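Local coordinates for borrelidin polyketide synthase, type I (Streptomyces parvulus, PDB 6OBT), which probably dehydrates a beta-hydroxyacyl intermediate during assembly of the polyketide borrelidin, at residues 179-182 with 183-187. Sequence-based numbering, arbitrary orientation.
Sequences EGFY and DELAA
The short alpha-helix 181-187 opens with a bond from Glu184 N back to Gly180 O, at 2.9 Å and an N-H...O angle of 162°. Gly180 sits at the N-cap, where the chain turns through a positive phi before the helical residues begin. The next two bonds follow in step. Leu185 N donates to Phe181 O at 3.0 Å, and Ala186 N to Tyr182 O at 2.9 Å, the latter more bent at 150°. This short helix belongs to a dehydratase domain of the double-hotdog fold, rich in antiparallel strands; it lies toward the outside of the chain, between strands 174-176 and 190-192 in sequence.

Its inward side is carried by Phe181 and Leu185, one turn apart and both buried. The Phe181 CG is anti to the backbone N (chi1 166°), which swings the ring along the helix until its far rim meets the Leu185 tip: CZ lies 3.5 Å from CD1. Leu185 CG stands over one face of that ring, displaced toward the rim, and the two side chains run at a slant to each other. Beyond the pair, Phe181 leans on Ala239 and Cys240, while Leu185 touches Tyr192 and Pro252.

The Phe181 ring turns its edge to the face of Tyr182, with CD2 3.5 Å above the centre of the tyrosine ring. The Tyr182 hydroxyl is anchored outside the helix, hydrogen-bonded to His236 NE2 and Leu199 N, and the rings of Tyr182 and His236 meet nearly at right angles. Asp183 turns to the exposed side, back toward the helix start, where its OD2 comes to 3.8 Å from Gly180 CA.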
ATOM      1  N   GLU A 179       7.911 -22.380  40.011  1.00 81.40           N
ATOM      2  CA  GLU A 179       6.583 -22.333  40.602  1.00 87.00           C
ATOM      3  C   GLU A 179       6.154 -20.892  40.819  1.00 81.51           C
ATOM      4  O   GLU A 179       6.922 -20.079  41.342  1.00 77.70           O
ATOM      5  CB  GLU A 179       6.593 -23.074  41.939  1.00 99.64           C
ATOM      6  CG  GLU A 179       5.230 -23.345  42.531  1.00111.57           C
ATOM      7  CD  GLU A 179       4.684 -24.680  42.092  1.00120.98           C
ATOM      8  OE1 GLU A 179       5.035 -25.118  40.976  1.00119.68           O
ATOM      9  OE2 GLU A 179       3.938 -25.304  42.879  1.00127.51           O
ATOM     10  N   GLY A 180       4.928 -20.577  40.408  1.00 82.85           N
ATOM     11  CA  GLY A 180       4.441 -19.222  40.601  1.00 79.21           C
ATOM     12  C   GLY A 180       5.324 -18.137  40.024  1.00 71.06           C
ATOM     13  O   GLY A 180       5.252 -16.990  40.471  1.00 67.35           O
ATOM     14  N   PHE A 181       6.209 -18.485  39.084  1.00 64.46           N
ATOM     15  CA  PHE A 181       6.971 -17.466  38.361  1.00 65.09           C
ATOM     16  C   PHE A 181       6.047 -16.397  37.789  1.00 61.86           C
ATOM     17  O   PHE A 181       6.325 -15.193  37.884  1.00 59.91           O
ATOM     18  CB  PHE A 181       7.788 -18.136  37.258  1.00 62.63           C
ATOM     19  CG  PHE A 181       8.363 -17.192  36.241  1.00 58.06           C
ATOM     20  CD1 PHE A 181       9.517 -16.473  36.511  1.00 62.05           C
ATOM     21  CD2 PHE A 181       7.766 -17.049  34.988  1.00 54.51           C
ATOM     22  CE1 PHE A 181      10.054 -15.617  35.545  1.00 56.38           C
ATOM     23  CE2 PHE A 181       8.302 -16.204  34.036  1.00 54.11           C
ATOM     24  CZ  PHE A 181       9.445 -15.487  34.318  1.00 58.22           C
ATOM     25  N   TYR A 182       4.911 -16.819  37.237  1.00 60.99           N
ATOM     26  CA  TYR A 182       3.984 -15.869  36.636  1.00 60.99           C
ATOM     27  C   TYR A 182       3.141 -15.139  37.673  1.00 64.84           C
ATOM     28  O   TYR A 182       2.747 -13.989  37.438  1.00 59.95           O
ATOM     29  CB  TYR A 182       3.096 -16.587  35.624  1.00 56.22           C
ATOM     30  CG  TYR A 182       3.870 -16.920  34.378  1.00 57.07           C
ATOM     31  CD1 TYR A 182       4.103 -15.951  33.418  1.00 54.96           C
ATOM     32  CD2 TYR A 182       4.411 -18.184  34.184  1.00 57.17           C
ATOM     33  CE1 TYR A 182       4.826 -16.225  32.286  1.00 51.91           C
ATOM     34  CE2 TYR A 182       5.134 -18.476  33.044  1.00 53.97           C
ATOM     35  CZ  TYR A 182       5.343 -17.490  32.096  1.00 51.75           C
ATOM     36  OH  TYR A 182       6.067 -17.759  30.959  1.00 54.34           O
ATOM     37  N   ASP A 183       2.845 -15.772  38.810  1.00 68.51           N
ATOM     38  CA  ASP A 183       2.198 -15.035  39.888  1.00 69.93           C
ATOM     39  C   ASP A 183       3.113 -13.933  40.402  1.00 66.37           C
ATOM     40  O   ASP A 183       2.657 -12.818  40.699  1.00 67.04           O
ATOM     41  CB  ASP A 183       1.792 -15.987  41.012  1.00 76.56           C
ATOM     42  CG  ASP A 183       0.757 -17.007  40.566  1.00 85.52           C
ATOM     43  OD1 ASP A 183      -0.134 -16.640  39.771  1.00 88.67           O
ATOM     44  OD2 ASP A 183       0.839 -18.176  41.004  1.00 92.05           O
ATOM     45  N   GLU A 184       4.416 -14.218  40.482  1.00 66.28           N
ATOM     46  CA  GLU A 184       5.395 -13.206  40.866  1.00 72.22           C
ATOM     47  C   GLU A 184       5.422 -12.050  39.868  1.00 63.94           C
ATOM     48  O   GLU A 184       5.427 -10.876  40.261  1.00 70.38           O
ATOM     49  CB  GLU A 184       6.780 -13.844  40.978  1.00 81.00           C
ATOM     50  CG  GLU A 184       7.932 -12.856  40.945  1.00 92.30           C
ATOM     51  CD  GLU A 184       9.017 -13.197  41.946  1.00109.84           C
ATOM     52  OE1 GLU A 184       8.752 -14.004  42.865  1.00116.68           O
ATOM     53  OE2 GLU A 184      10.139 -12.661  41.812  1.00113.98           O
ATOM     54  N   LEU A 185       5.472 -12.363  38.571  1.00 60.58           N
ATOM     55  CA  LEU A 185       5.452 -11.307  37.562  1.00 58.01           C
ATOM     56  C   LEU A 185       4.168 -10.495  37.656  1.00 59.96           C
ATOM     57  O   LEU A 185       4.183  -9.272  37.477  1.00 63.55           O
ATOM     58  CB  LEU A 185       5.610 -11.899  36.163  1.00 59.04           C
ATOM     59  CG  LEU A 185       7.057 -12.296  35.854  1.00 66.39           C
ATOM     60  CD1 LEU A 185       7.183 -12.814  34.445  1.00 65.51           C
ATOM     61  CD2 LEU A 185       8.009 -11.123  36.088  1.00 73.77           C
ATOM     62  N   ALA A 186       3.050 -11.164  37.939  1.00 60.73           N
ATOM     63  CA  ALA A 186       1.771 -10.477  38.040  1.00 61.76           C
ATOM     64  C   ALA A 186       1.795  -9.448  39.162  1.00 66.54           C
ATOM     65  O   ALA A 186       1.242  -8.347  39.024  1.00 66.12           O
ATOM     66  CB  ALA A 186       0.661 -11.502  38.263  1.00 64.78           C
ATOM     67  N   ALA A 187       2.477  -9.776  40.254  1.00 65.56           N
ATOM     68  CA  ALA A 187       2.544  -8.913  41.429  1.00 69.42           C
ATOM     69  C   ALA A 187       3.303  -7.626  41.136  1.00 68.05           C
ATOM     70  O   ALA A 187       3.070  -6.605  41.795  1.00 74.49           O
ATOM     71  CB  ALA A 187       3.206  -9.670  42.580  1.00 71.92           C
TER